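Local coordinates for putative uncharacterized protein (Ustilago maydis, PDB 4GNX) that binds single-stranded DNA as one subunit of a three-chain replication protein A complex, through a domain of the OB fold, at residues P11-Q16 against L125-A130; Q38-A43 against Y90-G95; A43-I48 against Y57-G62. All blocks are in the same frame, centred on the assembly; numbering follows the deposited sequence.

Contact 1: residues P11-Q16 against L125-A130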
loop_
_atom_site.group_PDB
_atom_site.type_symbol
_atom_site.label_atom_id
_atom_site.label_comp_id
_atom_site.label_asym_id
_atom_site.label_seq_id
_atom_site.Cartn_x
_atom_site.Cartn_y
_atom_site.Cartn_z
ATOM N N PRO B 11 4.270 13.157 -4.267
ATOM C CA PRO B 11 4.873 12.523 -5.418
ATOM C C PRO B 11 4.152 13.025 -6.706
ATOM O O PRO B 11 2.927 13.066 -6.771
ATOM C CB PRO B 11 4.609 11.041 -5.144
ATOM C CG PRO B 11 3.276 11.032 -4.425
ATOM C CD PRO B 11 3.270 12.288 -3.601
ATOM N N VAL B 12 4.926 13.421 -7.705
ATOM C CA VAL B 12 4.387 14.090 -8.867
ATOM C C VAL B 12 5.188 13.727 -10.074
ATOM O O VAL B 12 6.340 13.318 -9.958
ATOM C CB VAL B 12 4.446 15.634 -8.752
ATOM C CG1 VAL B 12 3.455 16.174 -7.707
ATOM C CG2 VAL B 12 5.866 16.105 -8.486
ATOM N N THR B 13 4.560 13.884 -11.239
ATOM C CA THR B 13 5.257 13.750 -12.517
ATOM C C THR B 13 5.631 15.132 -12.991
ATOM O O THR B 13 5.013 16.127 -12.619
ATOM C CB THR B 13 4.355 13.174 -13.604
ATOM O OG1 THR B 13 3.287 14.117 -13.866
ATOM C CG2 THR B 13 3.815 11.772 -13.198
ATOM N N ILE B 14 6.639 15.195 -13.839
ATOM C CA ILE B 14 7.052 16.472 -14.341
ATOM C C ILE B 14 5.873 17.162 -15.010
ATOM O O ILE B 14 5.725 18.395 -14.873
ATOM C CB ILE B 14 8.271 16.337 -15.260
ATOM C CG1 ILE B 14 9.478 15.869 -14.403
ATOM C CG2 ILE B 14 8.536 17.658 -15.990
ATOM C CD1 ILE B 14 10.717 15.490 -15.187
ATOM N N ARG B 15 5.009 16.381 -15.678
ATOM C CA ARG B 15 3.826 16.965 -16.320
ATOM C C ARG B 15 2.920 17.724 -15.359
ATOM O O ARG B 15 2.438 18.837 -15.684
ATOM C CB ARG B 15 2.990 15.908 -16.990
ATOM C CG ARG B 15 1.987 16.471 -17.980
ATOM C CD ARG B 15 2.646 16.492 -19.348
ATOM N NE ARG B 15 3.010 17.831 -19.798
ATOM C CZ ARG B 15 3.933 18.110 -20.709
ATOM N NH1 ARG B 15 4.652 17.149 -21.285
ATOM N NH2 ARG B 15 4.149 19.372 -21.031
ATOM N N GLN B 16 2.672 17.117 -14.190
ATOM C CA GLN B 16 1.887 17.770 -13.141
ATOM C C GLN B 16 2.589 19.016 -12.663
ATOM O O GLN B 16 1.954 20.070 -12.518
ATOM C CB GLN B 16 1.623 16.861 -11.965
ATOM C CG GLN B 16 0.569 15.785 -12.182
ATOM C CD GLN B 16 0.598 14.764 -11.054
ATOM O OE1 GLN B 16 1.663 14.176 -10.741
ATOM N NE2 GLN B 16 -0.548 14.572 -10.408
ATOM N N LEU B 125 3.210 5.030 -9.893
ATOM C CA LEU B 125 2.010 4.584 -9.201
ATOM C C LEU B 125 1.722 5.464 -8.010
ATOM O O LEU B 125 0.569 5.681 -7.639
ATOM C CB LEU B 125 2.134 3.125 -8.781
ATOM C CG LEU B 125 2.286 2.128 -9.940
ATOM C CD1 LEU B 125 2.463 0.708 -9.433
ATOM C CD2 LEU B 125 1.104 2.192 -10.898
ATOM N N GLU B 126 2.773 5.984 -7.403
ATOM C CA GLU B 126 2.592 6.752 -6.201
ATOM C C GLU B 126 1.948 8.069 -6.580
ATOM O O GLU B 126 1.062 8.553 -5.878
ATOM C CB GLU B 126 3.931 6.952 -5.508
ATOM C CG GLU B 126 3.811 7.032 -3.992
ATOM C CD GLU B 126 5.122 7.352 -3.283
ATOM O OE1 GLU B 126 5.092 7.287 -2.020
ATOM O OE2 GLU B 126 6.153 7.664 -3.972
ATOM N N ALA B 127 2.362 8.614 -7.726
ATOM C CA ALA B 127 1.773 9.840 -8.284
ATOM C C ALA B 127 0.330 9.636 -8.660
ATOM O O ALA B 127 -0.509 10.490 -8.391
ATOM C CB ALA B 127 2.542 10.314 -9.495
ATOM N N VAL B 128 0.031 8.506 -9.287
ATOM C CA VAL B 128 -1.363 8.187 -9.606
ATOM C C VAL B 128 -2.137 8.128 -8.289
ATOM O O VAL B 128 -3.123 8.871 -8.075
ATOM C CB VAL B 128 -1.492 6.881 -10.432
ATOM C CG1 VAL B 128 -2.942 6.498 -10.653
ATOM C CG2 VAL B 128 -0.812 7.051 -11.784
ATOM N N HIS B 129 -1.669 7.278 -7.387
ATOM C CA HIS B 129 -2.360 7.089 -6.119
ATOM C C HIS B 129 -2.577 8.383 -5.389
ATOM O O HIS B 129 -3.680 8.659 -4.919
ATOM C CB HIS B 129 -1.630 6.071 -5.242
ATOM C CG HIS B 129 -2.366 5.743 -3.982
ATOM N ND1 HIS B 129 -3.487 5.007 -3.976
ATOM C CD2 HIS B 129 -2.142 6.129 -2.677
ATOM C CE1 HIS B 129 -3.959 4.907 -2.725
ATOM N NE2 HIS B 129 -3.143 5.601 -1.930
ATOM N N ALA B 130 -1.537 9.204 -5.303
ATOM C CA ALA B 130 -1.683 10.494 -4.635
ATOM C C ALA B 130 -2.774 11.323 -5.307
ATOM O O ALA B 130 -3.730 11.697 -4.645
ATOM C CB ALA B 130 -0.364 11.236 -4.575
#
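P11 and A127 carry most of this contact, where the end of strand 9-11 meets one flank of the C-terminal helix 117-135 and their CA atoms come within 5.0 Å. The proline ring rests on the helix with its CG, which lies 3.6 Å from the CB of A130 and just as close to the backbone O of E126, one turn earlier. That O already receives the helical bond from A130 N, so the ring adds only van der Waals contact to it. E126 comes alongside the ring: its extended chain passes CG of P11 and brings OE2 to 3.9 Å from P11 CB. A127, with no more than a methyl, lets the backbone of the other segment come near; P11 O lies 3.7 Å from A127 CA. The CB of A127 is in turn met at the margin by T13 CG2 and Q16 OE1.

Behind this layer stands a capping box that starts helix 14-19. T13 OG1 sits in the crowded position between backbone N and carbonyl carbon (chi1 65°), and there it accepts from Q16 N at 3.1 Å. With CG anti to the carbonyl carbon (chi1 -75°), the extended Q16 chain brings OE1 to T13 N at 3.0 Å, in the plane of the amide carbonyl. T13 OG1 is also hydrogen-bonded to L109 O of a neighbouring subunit, and V12 O receives H123 NE2 from helix 117-135. On that helix, V128 and H129 pack against I440 and L436 of another subunit, consistent with the helix bundle that joins the replication protein A trimer.

No hydrogen bond crosses between 11-16 and 125-130; the contact is van der Waals packing of a proline ring and small methyls, some of it against backbone oxygens, while T13 and Q16 spend their polar groups on the cap.

Contact 2: residues Q38-A43 against Y90-G95. With nucleotides of chain G.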
loop_
_atom_site.group_PDB
_atom_site.type_symbol
_atom_site.label_atom_id
_atom_site.label_comp_id
_atom_site.label_asym_id
_atom_site.label_seq_id
_atom_site.Cartn_x
_atom_site.Cartn_y
_atom_site.Cartn_z
ATOM N N GLN B 38 6.754 21.162 -1.108
ATOM C CA GLN B 38 7.767 20.163 -1.337
ATOM C C GLN B 38 7.182 19.063 -2.179
ATOM O O GLN B 38 6.002 18.753 -2.051
ATOM C CB GLN B 38 8.249 19.584 -0.021
ATOM C CG GLN B 38 9.440 20.304 0.566
ATOM C CD GLN B 38 10.281 19.398 1.459
ATOM O OE1 GLN B 38 11.466 19.190 1.189
ATOM N NE2 GLN B 38 9.675 18.858 2.526
ATOM N N LEU B 39 8.012 18.469 -3.028
ATOM C CA LEU B 39 7.573 17.428 -3.939
ATOM C C LEU B 39 8.726 16.489 -4.257
ATOM O O LEU B 39 9.888 16.826 -4.047
ATOM C CB LEU B 39 7.062 18.058 -5.230
ATOM C CG LEU B 39 8.027 18.930 -6.064
ATOM C CD1 LEU B 39 8.808 18.103 -7.082
ATOM C CD2 LEU B 39 7.261 20.016 -6.796
ATOM N N THR B 40 8.400 15.322 -4.791
ATOM C CA THR B 40 9.419 14.370 -5.175
ATOM C C THR B 40 9.104 13.617 -6.464
ATOM O O THR B 40 7.943 13.362 -6.804
ATOM C CB THR B 40 9.678 13.335 -4.073
ATOM O OG1 THR B 40 10.687 12.429 -4.538
ATOM C CG2 THR B 40 8.391 12.544 -3.706
ATOM N N PHE B 41 10.149 13.233 -7.170
ATOM C CA PHE B 41 9.966 12.511 -8.423
ATOM C C PHE B 41 11.246 11.832 -8.903
ATOM O O PHE B 41 12.352 12.092 -8.392
ATOM C CB PHE B 41 9.398 13.439 -9.510
ATOM C CG PHE B 41 10.338 14.513 -9.946
ATOM C CD1 PHE B 41 11.202 14.302 -11.018
ATOM C CD2 PHE B 41 10.345 15.743 -9.312
ATOM C CE1 PHE B 41 12.070 15.291 -11.438
ATOM C CE2 PHE B 41 11.223 16.743 -9.731
ATOM C CZ PHE B 41 12.088 16.513 -10.793
ATOM N N VAL B 42 11.089 10.962 -9.890
ATOM C CA VAL B 42 12.196 10.167 -10.405
ATOM C C VAL B 42 12.318 10.496 -11.875
ATOM O O VAL B 42 11.320 10.665 -12.556
ATOM C CB VAL B 42 11.921 8.678 -10.216
ATOM C CG1 VAL B 42 12.975 7.849 -10.922
ATOM C CG2 VAL B 42 11.871 8.328 -8.732
ATOM N N ALA B 43 13.541 10.622 -12.366
ATOM C CA ALA B 43 13.764 11.139 -13.713
ATOM C C ALA B 43 15.170 10.795 -14.153
ATOM O O ALA B 43 15.983 10.329 -13.338
ATOM C CB ALA B 43 13.577 12.641 -13.736
ATOM N N TYR B 90 18.962 7.305 -13.872
ATOM C CA TYR B 90 17.793 7.622 -13.065
ATOM C C TYR B 90 18.150 8.183 -11.691
ATOM O O TYR B 90 19.143 7.782 -11.073
ATOM C CB TYR B 90 16.861 6.437 -12.946
ATOM C CG TYR B 90 15.864 6.356 -14.083
ATOM C CD1 TYR B 90 16.083 5.513 -15.156
ATOM C CD2 TYR B 90 14.687 7.125 -14.075
ATOM C CE1 TYR B 90 15.169 5.428 -16.184
ATOM C CE2 TYR B 90 13.762 7.043 -15.103
ATOM C CZ TYR B 90 14.016 6.207 -16.161
ATOM O OH TYR B 90 13.135 6.115 -17.213
ATOM N N VAL B 91 17.349 9.137 -11.232
ATOM C CA VAL B 91 17.559 9.747 -9.928
ATOM C C VAL B 91 16.245 10.065 -9.230
ATOM O O VAL B 91 15.219 10.350 -9.889
ATOM C CB VAL B 91 18.317 11.063 -10.032
ATOM C CG1 VAL B 91 19.674 10.860 -10.681
ATOM C CG2 VAL B 91 17.480 12.063 -10.804
ATOM N N ARG B 92 16.299 10.019 -7.896
ATOM C CA ARG B 92 15.192 10.436 -7.035
ATOM C C ARG B 92 15.458 11.910 -6.719
ATOM O O ARG B 92 16.551 12.278 -6.283
ATOM C CB ARG B 92 15.143 9.531 -5.772
ATOM C CG ARG B 92 13.948 9.595 -4.796
ATOM C CD ARG B 92 12.747 10.336 -5.323
ATOM N NE ARG B 92 11.385 9.815 -5.056
ATOM C CZ ARG B 92 10.979 8.559 -5.202
ATOM N NH1 ARG B 92 11.855 7.626 -5.511
ATOM N NH2 ARG B 92 9.695 8.236 -5.023
ATOM N N VAL B 93 14.474 12.757 -6.975
ATOM C CA VAL B 93 14.637 14.181 -6.721
ATOM C C VAL B 93 13.719 14.616 -5.596
ATOM O O VAL B 93 12.535 14.313 -5.615
ATOM C CB VAL B 93 14.325 15.015 -7.983
ATOM C CG1 VAL B 93 14.344 16.516 -7.678
ATOM C CG2 VAL B 93 15.318 14.675 -9.093
ATOM N N LEU B 94 14.269 15.306 -4.611
ATOM C CA LEU B 94 13.460 15.950 -3.588
ATOM C C LEU B 94 13.682 17.461 -3.693
ATOM O O LEU B 94 14.832 17.907 -3.791
ATOM C CB LEU B 94 13.870 15.427 -2.216
ATOM C CG LEU B 94 12.844 15.665 -1.119
ATOM C CD1 LEU B 94 12.784 14.504 -0.143
ATOM C CD2 LEU B 94 13.188 16.938 -0.389
ATOM N N GLY B 95 12.625 18.268 -3.679
ATOM C CA GLY B 95 12.824 19.707 -3.931
ATOM C C GLY B 95 11.624 20.592 -3.699
ATOM O O GLY B 95 10.600 20.115 -3.277
ATOM P P DT G 21 18.555 20.946 3.099
ATOM O OP1 DT G 21 19.141 19.588 3.237
ATOM O OP2 DT G 21 19.059 22.052 3.956
ATOM O "O5'" DT G 21 18.742 21.380 1.577
ATOM C "C5'" DT G 21 19.949 22.030 1.127
ATOM C "C4'" DT G 21 19.621 23.308 0.388
ATOM O "O4'" DT G 21 18.514 23.093 -0.519
ATOM C "C3'" DT G 21 19.245 24.497 1.277
ATOM O "O3'" DT G 21 20.068 25.646 0.993
ATOM C "C2'" DT G 21 17.751 24.690 1.041
ATOM C "C1'" DT G 21 17.477 24.037 -0.309
ATOM N N1 DT G 21 16.184 23.315 -0.415
ATOM C C2 DT G 21 15.149 23.899 -1.114
ATOM O O2 DT G 21 15.234 24.998 -1.641
ATOM N N3 DT G 21 13.999 23.149 -1.165
ATOM C C4 DT G 21 13.788 21.900 -0.608
ATOM O O4 DT G 21 12.699 21.347 -0.736
ATOM C C5 DT G 21 14.919 21.344 0.103
ATOM C C7 DT G 21 14.786 19.997 0.741
ATOM C C6 DT G 21 16.044 22.069 0.160
#
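Strands 38-43 and 90-95 run antiparallel at 166° with axes 4.6 Å apart, and paired backbone bonds join L39 to G95, F41 to V93 and A43 to V91. On the face carrying F41 and V93, the two side chains lie side by side. The CB of V93 stands over one face of the F41 ring, 4.0 Å from its centroid, a CH-pi contact, while L39 CD1 and A43 CB meet the ring edge in plane. The other face carries T40, V42 and R92. T40 holds OG1 anti to its backbone N (chi1 180°), where it accepts from R92 NE at 2.8 Å, in the guanidinium plane, and donates to V93 O at 2.9 Å from above that carbonyl's plane. V93 O also takes F41 N, so two donors grip it. The CG2 of V42 lies over one guanidinium face, toward the NH1 rim, and NH1 goes on to a salt bridge with E119. At the far end, L94 CD2 touches the thymine methyl C7 of DT21 of chain G at 3.6 Å, bringing this OB-fold sheet to the DNA. Helix 14-19 packs on F41 through I14 and I17, H123 of helix 117-135 meets V42 and R92, and strand 110-113 flanks 90-95.

Contact 3: residues A43-I48 against Y57-G62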
loop_
_atom_site.group_PDB
_atom_site.type_symbol
_atom_site.label_atom_id
_atom_site.label_comp_id
_atom_site.label_asym_id
_atom_site.label_seq_id
_atom_site.Cartn_x
_atom_site.Cartn_y
_atom_site.Cartn_z
ATOM N N ALA B 43 13.541 10.622 -12.366
ATOM C CA ALA B 43 13.764 11.139 -13.713
ATOM C C ALA B 43 15.170 10.795 -14.153
ATOM O O ALA B 43 15.983 10.329 -13.338
ATOM C CB ALA B 43 13.577 12.641 -13.736
ATOM N N VAL B 44 15.445 11.045 -15.438
ATOM C CA VAL B 44 16.752 10.792 -16.024
ATOM C C VAL B 44 17.477 12.100 -16.326
ATOM O O VAL B 44 16.911 13.023 -16.938
ATOM C CB VAL B 44 16.641 9.951 -17.296
ATOM C CG1 VAL B 44 18.022 9.620 -17.858
ATOM C CG2 VAL B 44 15.907 8.670 -16.982
ATOM N N VAL B 45 18.725 12.176 -15.868
ATOM C CA VAL B 45 19.562 13.316 -16.086
ATOM C C VAL B 45 19.960 13.282 -17.545
ATOM O O VAL B 45 20.434 12.260 -18.049
ATOM C CB VAL B 45 20.825 13.213 -15.231
ATOM C CG1 VAL B 45 21.629 14.512 -15.299
ATOM C CG2 VAL B 45 20.468 12.857 -13.806
ATOM N N ARG B 46 19.784 14.405 -18.216
ATOM C CA ARG B 46 20.112 14.504 -19.621
ATOM C C ARG B 46 21.221 15.505 -19.911
ATOM O O ARG B 46 21.931 15.369 -20.910
ATOM C CB ARG B 46 18.876 14.879 -20.415
ATOM C CG ARG B 46 17.888 13.751 -20.527
ATOM C CD ARG B 46 18.425 12.535 -21.265
ATOM N NE ARG B 46 17.370 11.534 -21.391
ATOM C CZ ARG B 46 17.567 10.245 -21.629
ATOM N NH1 ARG B 46 18.802 9.760 -21.780
ATOM N NH2 ARG B 46 16.514 9.439 -21.717
ATOM N N ASN B 47 21.333 16.525 -19.058
ATOM C CA ASN B 47 22.444 17.484 -19.096
ATOM C C ASN B 47 22.855 18.001 -17.692
ATOM O O ASN B 47 22.030 18.038 -16.762
ATOM C CB ASN B 47 22.127 18.636 -20.048
ATOM C CG ASN B 47 23.216 19.690 -20.072
ATOM O OD1 ASN B 47 23.006 20.818 -19.615
ATOM N ND2 ASN B 47 24.393 19.323 -20.579
ATOM N N ILE B 48 24.132 18.356 -17.543
ATOM C CA ILE B 48 24.648 18.845 -16.278
ATOM C C ILE B 48 25.495 20.083 -16.515
ATOM O O ILE B 48 26.544 20.025 -17.144
ATOM C CB ILE B 48 25.501 17.793 -15.529
ATOM C CG1 ILE B 48 24.739 16.486 -15.332
ATOM C CG2 ILE B 48 25.935 18.336 -14.179
ATOM C CD1 ILE B 48 25.590 15.341 -14.821
ATOM N N TYR B 57 20.845 20.531 -13.508
ATOM C CA TYR B 57 20.585 19.287 -14.240
ATOM C C TYR B 57 19.376 19.481 -15.115
ATOM O O TYR B 57 18.390 20.100 -14.691
ATOM C CB TYR B 57 20.277 18.135 -13.288
ATOM C CG TYR B 57 21.345 17.909 -12.261
ATOM C CD1 TYR B 57 21.265 18.525 -11.010
ATOM C CD2 TYR B 57 22.450 17.095 -12.536
ATOM C CE1 TYR B 57 22.251 18.338 -10.050
ATOM C CE2 TYR B 57 23.449 16.890 -11.583
ATOM C CZ TYR B 57 23.346 17.512 -10.336
ATOM O OH TYR B 57 24.307 17.334 -9.359
ATOM N N SER B 58 19.438 18.961 -16.337
ATOM C CA SER B 58 18.254 18.909 -17.166
ATOM C C SER B 58 17.705 17.540 -16.962
ATOM O O SER B 58 18.413 16.551 -17.043
ATOM C CB SER B 58 18.567 19.115 -18.625
ATOM O OG SER B 58 17.382 18.938 -19.369
ATOM N N VAL B 59 16.429 17.470 -16.678
ATOM C CA VAL B 59 15.880 16.249 -16.177
ATOM C C VAL B 59 14.540 15.944 -16.854
ATOM O O VAL B 59 13.722 16.833 -17.126
ATOM C CB VAL B 59 15.802 16.351 -14.645
ATOM C CG1 VAL B 59 14.407 16.045 -14.100
ATOM C CG2 VAL B 59 16.918 15.536 -14.005
ATOM N N GLU B 60 14.339 14.660 -17.125
ATOM C CA GLU B 60 13.259 14.210 -17.987
ATOM C C GLU B 60 12.783 12.803 -17.558
ATOM O O GLU B 60 13.620 11.916 -17.306
ATOM C CB GLU B 60 13.765 14.260 -19.443
ATOM C CG GLU B 60 12.904 13.530 -20.450
ATOM C CD GLU B 60 13.309 12.076 -20.598
ATOM O OE1 GLU B 60 14.532 11.827 -20.777
ATOM O OE2 GLU B 60 12.418 11.188 -20.546
ATOM N N ASP B 61 11.457 12.625 -17.455
ATOM C CA ASP B 61 10.812 11.381 -16.994
ATOM C C ASP B 61 9.747 10.855 -17.965
ATOM O O ASP B 61 8.742 10.287 -17.544
ATOM C CB ASP B 61 10.133 11.625 -15.651
ATOM C CG ASP B 61 8.879 12.528 -15.766
ATOM O OD1 ASP B 61 8.599 13.043 -16.886
ATOM O OD2 ASP B 61 8.162 12.733 -14.745
ATOM N N GLY B 62 9.927 11.088 -19.262
ATOM C CA GLY B 62 8.990 10.598 -20.249
ATOM C C GLY B 62 7.679 11.357 -20.291
ATOM O O GLY B 62 6.836 11.095 -21.166
#
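A classic beta bulge interrupts the hairpin of strands 38-50 and 54-60 in this OB fold: R46 and N47 both face S58, shifting the register by one residue. E60, Y57 and S58 have the most surface buried here. S58 turns both its backbone polar groups to the bulge, its O accepting R46 N at 2.8 Å and its N donating to N47 O, while its OG is bonded to Q65. Y57 turns its ring, anti to its own carbonyl carbon (chi1 -55°), alongside I48 and V45; CD2 lies 3.7 Å from I48 CG1 and 3.9 Å from V45 CG1. The ring hydroxyl reaches on to Q70.

E60 pairs with V44 through two backbone bonds, and its chain, bent at chi2 (-89°), swings the carboxylate to R46. The two planar groups are nearly coplanar, 8° apart, and both NE and NH2 of R46 grip the single oxygen OE1, while V44 CG1 covers the centre of one guanidinium face. R22 of a neighbouring subunit forms a further salt bridge to OE2, which would probably keep E60 ionised. On its anti lone pair, that same E60 OE2 accepts G62 N at 2.8 Å.

Along the chain the three contacts are nested: contact 3 falls inside the loop closed by contact 2, and contact 2 inside that closed by contact 1. Contacts 2 and 3 lie in one sheet and share A43, because strand 38-50 pairs with strand 90-100 along its first half and with 54-60 beyond; their centres are about 11 Å apart. Contact 1 brings the two ends of the chain together, its centre about 11 Å from that of contact 2 and about 17 Å from that of contact 3. The backbone of V12 joins T40, and I14 N bonds D61 OD2, so the sheet that meets the DNA is tied to the C-terminal helix facing the other subunits.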